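Putative membrane protein mmpL11 (Mycobacterium tuberculosis, PDB 4Y0L) probably takes part in exporting lipids or other substrates across the mycobacterial inner membrane as an RND-family transporter, of which this is a periplasmic domain. Local coordinates at residues A[24-35]-A[71-80]; A[3-14]-A[43-52]. All blocks are in the same frame, centred on the assembly; numbering follows the deposited sequence.

Interaction 1 (A[24-35]-A[71-80])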
loop_
_atom_site.group_PDB
_atom_site.type_symbol
_atom_site.label_atom_id
_atom_site.label_comp_id
_atom_site.label_asym_id
_atom_site.label_seq_id
_atom_site.Cartn_x
_atom_site.Cartn_y
_atom_site.Cartn_z
ATOM N N ALA A 24 -5.467 6.154 0.986
ATOM C CA ALA A 24 -5.983 5.601 2.238
ATOM C C ALA A 24 -5.038 4.540 2.789
ATOM O O ALA A 24 -4.766 4.503 3.985
ATOM C CB ALA A 24 -7.374 5.015 2.030
ATOM N N ILE A 25 -4.545 3.676 1.908
ATOM C CA ILE A 25 -3.596 2.638 2.300
ATOM C C ILE A 25 -2.306 3.272 2.804
ATOM O O ILE A 25 -1.748 2.850 3.814
ATOM C CB ILE A 25 -3.288 1.686 1.122
ATOM C CG1 ILE A 25 -4.537 0.884 0.760
ATOM C CG2 ILE A 25 -2.154 0.725 1.473
ATOM C CD1 ILE A 25 -4.489 0.257 -0.611
ATOM N N ARG A 26 -1.841 4.290 2.090
ATOM C CA ARG A 26 -0.620 4.996 2.450
ATOM C C ARG A 26 -0.730 5.617 3.843
ATOM O O ARG A 26 0.200 5.538 4.646
ATOM C CB ARG A 26 -0.320 6.071 1.407
ATOM C CG ARG A 26 0.939 6.870 1.680
ATOM C CD ARG A 26 1.398 7.617 0.436
ATOM N NE ARG A 26 2.648 8.344 0.661
ATOM C CZ ARG A 26 2.750 9.663 0.824
ATOM N NH1 ARG A 26 1.676 10.443 0.782
ATOM N NH2 ARG A 26 3.942 10.208 1.023
ATOM N N HIS A 27 -1.879 6.221 4.122
ATOM C CA HIS A 27 -2.131 6.871 5.405
ATOM C C HIS A 27 -2.168 5.876 6.563
ATOM O O HIS A 27 -1.738 6.191 7.674
ATOM C CB HIS A 27 -3.448 7.649 5.337
ATOM C CG HIS A 27 -3.887 8.218 6.649
ATOM N ND1 HIS A 27 -4.789 7.577 7.472
ATOM C CD2 HIS A 27 -3.561 9.372 7.275
ATOM C CE1 HIS A 27 -4.994 8.310 8.552
ATOM N NE2 HIS A 27 -4.260 9.405 8.457
ATOM N N ARG A 28 -2.683 4.676 6.309
ATOM C CA ARG A 28 -2.765 3.655 7.347
ATOM C C ARG A 28 -1.390 3.052 7.626
ATOM O O ARG A 28 -1.083 2.683 8.760
ATOM C CB ARG A 28 -3.748 2.553 6.943
ATOM C CG ARG A 28 -4.148 1.625 8.085
ATOM C CD ARG A 28 -5.095 2.314 9.056
ATOM N NE ARG A 28 -5.479 1.448 10.173
ATOM C CZ ARG A 28 -5.115 1.622 11.444
ATOM N NH1 ARG A 28 -4.349 2.644 11.809
ATOM N NH2 ARG A 28 -5.530 0.764 12.365
ATOM N N ILE A 29 -0.566 2.951 6.588
ATOM C CA ILE A 29 0.800 2.461 6.735
ATOM C C ILE A 29 1.596 3.384 7.652
ATOM O O ILE A 29 2.357 2.924 8.500
ATOM C CB ILE A 29 1.510 2.348 5.364
ATOM C CG1 ILE A 29 0.907 1.203 4.553
ATOM C CG2 ILE A 29 3.015 2.108 5.536
ATOM C CD1 ILE A 29 1.290 1.214 3.086
ATOM N N ALA A 30 1.410 4.689 7.479
ATOM C CA ALA A 30 2.138 5.680 8.262
ATOM C C ALA A 30 1.777 5.602 9.743
ATOM O O ALA A 30 2.512 6.105 10.593
ATOM C CB ALA A 30 1.863 7.074 7.729
ATOM N N GLN A 31 0.644 4.975 10.045
ATOM C CA GLN A 31 0.195 4.810 11.423
ATOM C C GLN A 31 0.754 3.540 12.060
ATOM O O GLN A 31 0.633 3.341 13.269
ATOM C CB GLN A 31 -1.333 4.787 11.480
ATOM C CG GLN A 31 -1.969 6.167 11.499
ATOM C CD GLN A 31 -3.470 6.122 11.281
ATOM O OE1 GLN A 31 -4.027 5.087 10.913
ATOM N NE2 GLN A 31 -4.134 7.249 11.511
ATOM N N ALA A 32 1.363 2.683 11.246
ATOM C CA ALA A 32 1.913 1.424 11.735
ATOM C C ALA A 32 3.030 1.671 12.751
ATOM O O ALA A 32 3.658 2.731 12.741
ATOM C CB ALA A 32 2.428 0.590 10.572
ATOM N N PRO A 33 3.276 0.693 13.639
ATOM C CA PRO A 33 4.333 0.847 14.647
ATOM C C PRO A 33 5.715 1.050 14.034
ATOM O O PRO A 33 6.043 0.426 13.029
ATOM C CB PRO A 33 4.274 -0.473 15.427
ATOM C CG PRO A 33 3.545 -1.427 14.541
ATOM C CD PRO A 33 2.574 -0.594 13.776
ATOM N N ASN A 34 6.501 1.943 14.627
ATOM C CA ASN A 34 7.885 2.167 14.215
ATOM C C ASN A 34 8.043 2.673 12.773
ATOM O O ASN A 34 9.164 2.822 12.289
ATOM C CB ASN A 34 8.693 0.877 14.398
ATOM C CG ASN A 34 8.581 0.312 15.804
ATOM O OD1 ASN A 34 8.395 1.054 16.768
ATOM N ND2 ASN A 34 8.695 -1.007 15.928
ATOM N N VAL A 35 6.929 2.933 12.091
ATOM C CA VAL A 35 6.960 3.545 10.763
ATOM C C VAL A 35 7.100 5.054 10.922
ATOM O O VAL A 35 6.458 5.648 11.787
ATOM C CB VAL A 35 5.686 3.200 9.948
ATOM C CG1 VAL A 35 5.451 4.192 8.811
ATOM C CG2 VAL A 35 5.787 1.795 9.390
ATOM N N TRP A 71 1.090 -6.458 11.592
ATOM C CA TRP A 71 0.142 -5.377 11.835
ATOM C C TRP A 71 -0.502 -4.930 10.524
ATOM O O TRP A 71 -1.717 -4.766 10.442
ATOM C CB TRP A 71 0.844 -4.198 12.513
ATOM C CG TRP A 71 -0.070 -3.068 12.874
ATOM C CD1 TRP A 71 -0.632 -2.829 14.093
ATOM C CD2 TRP A 71 -0.522 -2.016 12.010
ATOM N NE1 TRP A 71 -1.407 -1.696 14.043
ATOM C CE2 TRP A 71 -1.357 -1.179 12.777
ATOM C CE3 TRP A 71 -0.303 -1.703 10.665
ATOM C CZ2 TRP A 71 -1.973 -0.049 12.243
ATOM C CZ3 TRP A 71 -0.918 -0.580 10.136
ATOM C CH2 TRP A 71 -1.742 0.233 10.925
ATOM N N MET A 72 0.323 -4.741 9.500
ATOM C CA MET A 72 -0.157 -4.298 8.196
ATOM C C MET A 72 -1.060 -5.340 7.541
ATOM O O MET A 72 -2.110 -5.006 6.991
ATOM C CB MET A 72 1.023 -3.986 7.276
ATOM C CG MET A 72 1.790 -2.735 7.663
ATOM S SD MET A 72 3.123 -2.360 6.515
ATOM C CE MET A 72 3.979 -1.067 7.409
ATOM N N ARG A 73 -0.652 -6.603 7.607
ATOM C CA ARG A 73 -1.425 -7.690 7.014
ATOM C C ARG A 73 -2.788 -7.853 7.682
ATOM O O ARG A 73 -3.682 -8.499 7.136
ATOM C CB ARG A 73 -0.641 -9.002 7.100
ATOM C CG ARG A 73 0.503 -9.090 6.106
ATOM C CD ARG A 73 1.387 -10.296 6.369
ATOM N NE ARG A 73 2.403 -10.446 5.331
ATOM C CZ ARG A 73 3.486 -11.210 5.441
ATOM N NH1 ARG A 73 3.713 -11.900 6.551
ATOM N NH2 ARG A 73 4.348 -11.278 4.438
ATOM N N THR A 74 -2.937 -7.259 8.862
ATOM C CA THR A 74 -4.181 -7.330 9.617
ATOM C C THR A 74 -5.064 -6.109 9.369
ATOM O O THR A 74 -6.291 -6.213 9.368
ATOM C CB THR A 74 -3.900 -7.445 11.133
ATOM O OG1 THR A 74 -3.096 -8.603 11.389
ATOM C CG2 THR A 74 -5.197 -7.548 11.928
ATOM N N GLN A 75 -4.433 -4.960 9.149
ATOM C CA GLN A 75 -5.139 -3.680 9.144
ATOM C C GLN A 75 -5.399 -3.116 7.748
ATOM O O GLN A 75 -6.412 -2.457 7.522
ATOM C CB GLN A 75 -4.346 -2.656 9.960
ATOM C CG GLN A 75 -4.202 -3.020 11.425
ATOM C CD GLN A 75 -5.531 -3.065 12.148
ATOM O OE1 GLN A 75 -6.417 -2.248 11.892
ATOM N NE2 GLN A 75 -5.680 -4.027 13.052
ATOM N N LEU A 76 -4.483 -3.366 6.818
ATOM C CA LEU A 76 -4.569 -2.765 5.490
ATOM C C LEU A 76 -5.661 -3.362 4.594
ATOM O O LEU A 76 -6.205 -2.653 3.745
ATOM C CB LEU A 76 -3.217 -2.870 4.783
ATOM C CG LEU A 76 -2.036 -2.184 5.481
ATOM C CD1 LEU A 76 -0.796 -2.248 4.603
ATOM C CD2 LEU A 76 -2.346 -0.740 5.855
ATOM N N PRO A 77 -5.979 -4.660 4.757
ATOM C CA PRO A 77 -7.065 -5.210 3.933
ATOM C C PRO A 77 -8.399 -4.487 4.121
ATOM O O PRO A 77 -9.131 -4.330 3.142
ATOM C CB PRO A 77 -7.163 -6.663 4.407
ATOM C CG PRO A 77 -5.805 -6.984 4.897
ATOM C CD PRO A 77 -5.286 -5.718 5.514
ATOM N N ARG A 78 -8.709 -4.058 5.343
ATOM C CA ARG A 78 -9.932 -3.293 5.591
ATOM C C ARG A 78 -9.958 -2.063 4.702
ATOM O O ARG A 78 -10.984 -1.710 4.121
ATOM C CB ARG A 78 -10.042 -2.831 7.047
ATOM C CG ARG A 78 -9.553 -3.785 8.122
ATOM C CD ARG A 78 -9.863 -3.173 9.483
ATOM N NE ARG A 78 -9.064 -3.715 10.578
ATOM C CZ ARG A 78 -9.195 -4.943 11.072
ATOM N NH1 ARG A 78 -10.081 -5.783 10.554
ATOM N NH2 ARG A 78 -8.427 -5.335 12.078
ATOM N N VAL A 79 -8.802 -1.415 4.619
ATOM C CA VAL A 79 -8.651 -0.134 3.948
ATOM C C VAL A 79 -8.630 -0.284 2.431
ATOM O O VAL A 79 -9.056 0.611 1.706
ATOM C CB VAL A 79 -7.349 0.564 4.416
ATOM C CG1 VAL A 79 -7.140 1.888 3.701
ATOM C CG2 VAL A 79 -7.379 0.772 5.922
ATOM N N ALA A 80 -8.136 -1.423 1.955
ATOM C CA ALA A 80 -7.931 -1.625 0.525
ATOM C C ALA A 80 -9.234 -1.968 -0.192
ATOM O O ALA A 80 -9.411 -1.639 -1.364
ATOM C CB ALA A 80 -6.903 -2.714 0.298
#
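The indole of W71 lies against the turn I29-A32 and the proline that follows, with A32 and P33 over one of its faces. A32 CA sits above the six-membered ring, and P33 CD lies 3.8 Å from the centroid of the W71 five-membered ring, so both make CH-pi contacts. W71 has its CG anti to the backbone N (chi1 -177°), which carries the ring toward the facing segment, while the CG of Q75, one turn later, covers the other face. R28 meets the rim of the indole: its carbonyl O is 3.3 Å from W71 CH2, near the ring plane, while CZ2 stands over one face of the guanidinium, the two planes 73° apart. This is an edge contact, not a parallel stack.

The R28 chain bends at chi2, lays its CG against L76 CD2 and carries the guanidinium to two glutamines. NH1 donates to Q31 OE1, and NH2 donates to Q75 OE1 at 3.2 Å; that oxygen also takes a bond from R78 NE on the opposite face of its amide. As a knob, R28 fits among W71, Q75, L76 and V79.

Deeper in, the nearly antiparallel helices (155°) meet through aliphatic groups. M72 CE reaches I29 CG2 at 3.8 Å and also touches A32 and V35; I29 CG1 meets L76 CD1, and I25 CD1 meets A80 CB. At the far, more open end V79 CG1 packs on A24 CB at 3.6 Å. I25 and I29 also touch strands 2-7 and 49-55, and M72 touches strand 2-7. The interface thus grades from a hydrocarbon layer facing the sheet to an outer polar band, in which Q75 OE1 lies between the like charges of R28 and R78 and may soften their repulsion.

Interaction 2 (A[3-14]-A[43-52])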
loop_
_atom_site.group_PDB
_atom_site.type_symbol
_atom_site.label_atom_id
_atom_site.label_comp_id
_atom_site.label_asym_id
_atom_site.label_seq_id
_atom_site.Cartn_x
_atom_site.Cartn_y
_atom_site.Cartn_z
ATOM N N GLN A 3 7.836 -3.249 2.246
ATOM C CA GLN A 3 7.200 -3.080 0.942
ATOM C C GLN A 3 5.742 -3.523 0.965
ATOM O O GLN A 3 5.417 -4.573 1.516
ATOM C CB GLN A 3 7.954 -3.876 -0.126
ATOM C CG GLN A 3 9.360 -3.388 -0.401
ATOM C CD GLN A 3 10.119 -4.322 -1.323
ATOM O OE1 GLN A 3 10.530 -5.412 -0.921
ATOM N NE2 GLN A 3 10.298 -3.905 -2.571
ATOM N N VAL A 4 4.874 -2.718 0.354
ATOM C CA VAL A 4 3.460 -3.053 0.212
ATOM C C VAL A 4 3.029 -2.871 -1.240
ATOM O O VAL A 4 3.209 -1.800 -1.819
ATOM C CB VAL A 4 2.573 -2.188 1.130
ATOM C CG1 VAL A 4 1.094 -2.499 0.912
ATOM C CG2 VAL A 4 2.948 -2.409 2.586
ATOM N N LEU A 5 2.459 -3.927 -1.814
ATOM C CA LEU A 5 2.045 -3.930 -3.213
ATOM C C LEU A 5 0.523 -3.947 -3.331
ATOM O O LEU A 5 -0.140 -4.786 -2.726
ATOM C CB LEU A 5 2.639 -5.141 -3.936
ATOM C CG LEU A 5 2.499 -5.151 -5.460
ATOM C CD1 LEU A 5 3.468 -4.166 -6.095
ATOM C CD2 LEU A 5 2.718 -6.550 -6.006
ATOM N N VAL A 6 -0.018 -3.019 -4.117
ATOM C CA VAL A 6 -1.460 -2.916 -4.314
ATOM C C VAL A 6 -1.820 -3.161 -5.777
ATOM O O VAL A 6 -1.359 -2.441 -6.661
ATOM C CB VAL A 6 -1.994 -1.533 -3.887
ATOM C CG1 VAL A 6 -3.515 -1.546 -3.837
ATOM C CG2 VAL A 6 -1.426 -1.135 -2.531
ATOM N N ARG A 7 -2.645 -4.176 -6.022
ATOM C CA ARG A 7 -3.083 -4.510 -7.376
ATOM C C ARG A 7 -4.565 -4.218 -7.550
ATOM O O ARG A 7 -5.371 -4.491 -6.659
ATOM C CB ARG A 7 -2.807 -5.983 -7.699
ATOM C CG ARG A 7 -1.331 -6.340 -7.779
ATOM C CD ARG A 7 -0.947 -7.378 -6.741
ATOM N NE ARG A 7 -1.155 -8.743 -7.216
ATOM C CZ ARG A 7 -1.197 -9.815 -6.428
ATOM N NH1 ARG A 7 -1.061 -9.688 -5.114
ATOM N NH2 ARG A 7 -1.387 -11.016 -6.953
ATOM N N PHE A 8 -4.909 -3.665 -8.710
ATOM C CA PHE A 8 -6.292 -3.371 -9.061
ATOM C C PHE A 8 -6.744 -4.245 -10.224
ATOM O O PHE A 8 -5.939 -4.634 -11.070
ATOM C CB PHE A 8 -6.450 -1.895 -9.416
ATOM C CG PHE A 8 -6.158 -0.967 -8.276
ATOM C CD1 PHE A 8 -7.131 -0.687 -7.332
ATOM C CD2 PHE A 8 -4.913 -0.376 -8.146
ATOM C CE1 PHE A 8 -6.869 0.167 -6.278
ATOM C CE2 PHE A 8 -4.644 0.479 -7.095
ATOM C CZ PHE A 8 -5.625 0.752 -6.158
ATOM N N ASP A 9 -8.038 -4.541 -10.261
ATOM C CA ASP A 9 -8.591 -5.472 -11.236
ATOM C C ASP A 9 -9.004 -4.776 -12.528
ATOM O O ASP A 9 -9.061 -5.408 -13.583
ATOM C CB ASP A 9 -9.798 -6.205 -10.644
ATOM C CG ASP A 9 -9.622 -7.713 -10.629
ATOM O OD1 ASP A 9 -8.995 -8.258 -11.562
ATOM O OD2 ASP A 9 -10.118 -8.356 -9.680
ATOM N N ALA A 10 -9.305 -3.483 -12.443
ATOM C CA ALA A 10 -9.703 -2.712 -13.618
ATOM C C ALA A 10 -8.890 -1.431 -13.755
ATOM O O ALA A 10 -8.714 -0.686 -12.790
ATOM C CB ALA A 10 -11.185 -2.385 -13.557
ATOM N N GLY A 11 -8.403 -1.179 -14.965
ATOM C CA GLY A 11 -7.688 0.049 -15.252
ATOM C C GLY A 11 -6.305 0.080 -14.633
ATOM O O GLY A 11 -5.923 -0.823 -13.886
ATOM N N GLY A 12 -5.551 1.127 -14.946
ATOM C CA GLY A 12 -4.210 1.281 -14.417
ATOM C C GLY A 12 -4.224 1.739 -12.974
ATOM O O GLY A 12 -5.152 2.427 -12.539
ATOM N N ALA A 13 -3.188 1.356 -12.233
ATOM C CA ALA A 13 -3.083 1.698 -10.820
ATOM C C ALA A 13 -3.072 3.209 -10.610
ATOM O O ALA A 13 -3.587 3.705 -9.609
ATOM C CB ALA A 13 -1.830 1.077 -10.222
ATOM N N SER A 14 -2.494 3.936 -11.562
ATOM C CA SER A 14 -2.365 5.386 -11.447
ATOM C C SER A 14 -3.637 6.123 -11.861
ATOM O O SER A 14 -3.673 7.352 -11.843
ATOM C CB SER A 14 -1.193 5.887 -12.294
ATOM O OG SER A 14 -1.511 5.844 -13.670
ATOM N N PHE A 43 4.590 3.399 -9.407
ATOM C CA PHE A 43 3.802 2.654 -10.375
ATOM C C PHE A 43 4.673 1.828 -11.308
ATOM O O PHE A 43 5.606 2.340 -11.928
ATOM C CB PHE A 43 2.932 3.609 -11.187
ATOM C CG PHE A 43 1.877 4.292 -10.371
ATOM C CD1 PHE A 43 0.858 3.558 -9.788
ATOM C CD2 PHE A 43 1.901 5.662 -10.184
ATOM C CE1 PHE A 43 -0.115 4.178 -9.035
ATOM C CE2 PHE A 43 0.925 6.287 -9.432
ATOM C CZ PHE A 43 -0.082 5.543 -8.856
ATOM N N ALA A 44 4.362 0.539 -11.393
ATOM C CA ALA A 44 5.001 -0.340 -12.359
ATOM C C ALA A 44 4.744 0.190 -13.764
ATOM O O ALA A 44 3.692 0.773 -14.031
ATOM C CB ALA A 44 4.479 -1.760 -12.213
ATOM N N ASP A 45 5.708 -0.007 -14.657
ATOM C CA ASP A 45 5.587 0.470 -16.032
ATOM C C ASP A 45 4.388 -0.182 -16.716
ATOM O O ASP A 45 3.881 0.319 -17.719
ATOM C CB ASP A 45 6.870 0.183 -16.814
ATOM C CG ASP A 45 8.122 0.531 -16.030
ATOM O OD1 ASP A 45 8.466 1.730 -15.955
ATOM O OD2 ASP A 45 8.761 -0.396 -15.489
ATOM N N ASP A 46 3.948 -1.306 -16.157
ATOM C CA ASP A 46 2.752 -2.000 -16.617
ATOM C C ASP A 46 1.489 -1.302 -16.109
ATOM O O ASP A 46 0.407 -1.457 -16.677
ATOM C CB ASP A 46 2.781 -3.454 -16.141
ATOM C CG ASP A 46 1.684 -4.298 -16.757
ATOM O OD1 ASP A 46 1.208 -3.953 -17.859
ATOM O OD2 ASP A 46 1.303 -5.314 -16.138
ATOM N N ASN A 47 1.645 -0.536 -15.033
ATOM C CA ASN A 47 0.531 0.120 -14.350
ATOM C C ASN A 47 -0.462 -0.907 -13.812
ATOM O O ASN A 47 -1.637 -0.604 -13.610
ATOM C CB ASN A 47 -0.179 1.109 -15.284
ATOM C CG ASN A 47 -0.732 2.328 -14.543
ATOM O OD1 ASN A 47 -0.545 2.480 -13.336
ATOM N ND2 ASN A 47 -1.408 3.204 -15.274
ATOM N N GLY A 48 0.022 -2.124 -13.579
ATOM C CA GLY A 48 -0.794 -3.173 -12.996
ATOM C C GLY A 48 -0.859 -3.054 -11.485
ATOM O O GLY A 48 -1.834 -3.480 -10.862
ATOM N N SER A 49 0.178 -2.460 -10.899
ATOM C CA SER A 49 0.283 -2.361 -9.447
ATOM C C SER A 49 0.939 -1.062 -8.993
ATOM O O SER A 49 1.496 -0.313 -9.799
ATOM C CB SER A 49 1.080 -3.545 -8.898
ATOM O OG SER A 49 2.378 -3.581 -9.464
ATOM N N ALA A 50 0.863 -0.811 -7.690
ATOM C CA ALA A 50 1.521 0.333 -7.073
ATOM C C ALA A 50 2.306 -0.120 -5.845
ATOM O O ALA A 50 1.756 -0.768 -4.954
ATOM C CB ALA A 50 0.502 1.392 -6.690
ATOM N N LEU A 51 3.590 0.222 -5.807
ATOM C CA LEU A 51 4.442 -0.128 -4.678
ATOM C C LEU A 51 4.502 1.018 -3.673
ATOM O O LEU A 51 4.814 2.154 -4.027
ATOM C CB LEU A 51 5.856 -0.479 -5.151
ATOM C CG LEU A 51 6.791 -1.024 -4.064
ATOM C CD1 LEU A 51 6.475 -2.482 -3.758
ATOM C CD2 LEU A 51 8.250 -0.858 -4.465
ATOM N N LEU A 52 4.186 0.704 -2.421
ATOM C CA LEU A 52 4.342 1.641 -1.316
ATOM C C LEU A 52 5.421 1.132 -0.367
ATOM O O LEU A 52 5.296 0.045 0.199
ATOM C CB LEU A 52 3.016 1.828 -0.575
ATOM C CG LEU A 52 1.918 2.553 -1.358
ATOM C CD1 LEU A 52 0.556 2.342 -0.711
ATOM C CD2 LEU A 52 2.229 4.042 -1.469
#
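Strands 3-7 and 49-52 run antiparallel, their axes 4.7 Å apart at closest approach, as neighbours in the four-stranded sheet. V4 pairs with L52 and V6 with A50 as hydrogen-bonded pairs, whereas L5-L51 and R7-S49 are non-hydrogen-bonded. Each hydrogen-bonded pair closes a two-bond ring; the straightest bond, at 177°, is that from L52 N to V4 O. Beyond R7 the chain loops out and returns at G12-S14 to meet the turn A44-N47, where A13 N donates to N47 O at 2.9 Å.

V4, V6, A50 and L52 face helix 19-29, and I25 packs on both V6 and L52. On the other face L5 CD1 rests 3.6 Å from S49 OG, and R7 CG lies against S49 CB before the chain bends away to a salt bridge with D86 on strand 84-87.

The loop end is held by N47. Its OD1 accepts from S14 N at 3.0 Å, the donor tilted 25° from the carbonyl plane, while ND2 donates to S14 OG at 3.1 Å. With chi1 at 73°, S14 OG lies between its own backbone N and carbonyl carbon, within reach of that amide. CB of the same serine stands over the centre of the F43 ring, 3.5 Å from its centroid, in a CH-pi contact. A13 CB touches F43 CD1 at 3.7 Å and lies near A50 CB, and F43 in turn touches I22 of helix 19-29.

Backbone pairing thus fixes the strands, while the N47 side chain, bonded at both ends of its amide, and its main-chain O tie the 8-14 loop to the turn. Three bonds join the 12-14 end of that loop to A44-N47, consistent with a loop held in a defined course.

The centres of interactions 1 and 2 lie about 17 Å apart, on opposite sides of the chain's centre. Their segments alternate along the sequence: strand 2-7 leads to helix 19-29, and strand 49-55 to helix 66-80, so interaction 1 pairs the helices and interaction 2 the strands that precede them. Both helices pack on one face of the antiparallel sheet, whose two central strands form interaction 2. The contacts meet in one apolar core, where I29 CD1 lies 4.0 Å from V4 CG2 and M72 SD lies 3.9 Å from V4 CG2. The result is a two-layer beta-alpha-beta-beta-alpha-beta sandwich of ferredoxin-like topology, as in periplasmic subdomains of other RND transporters.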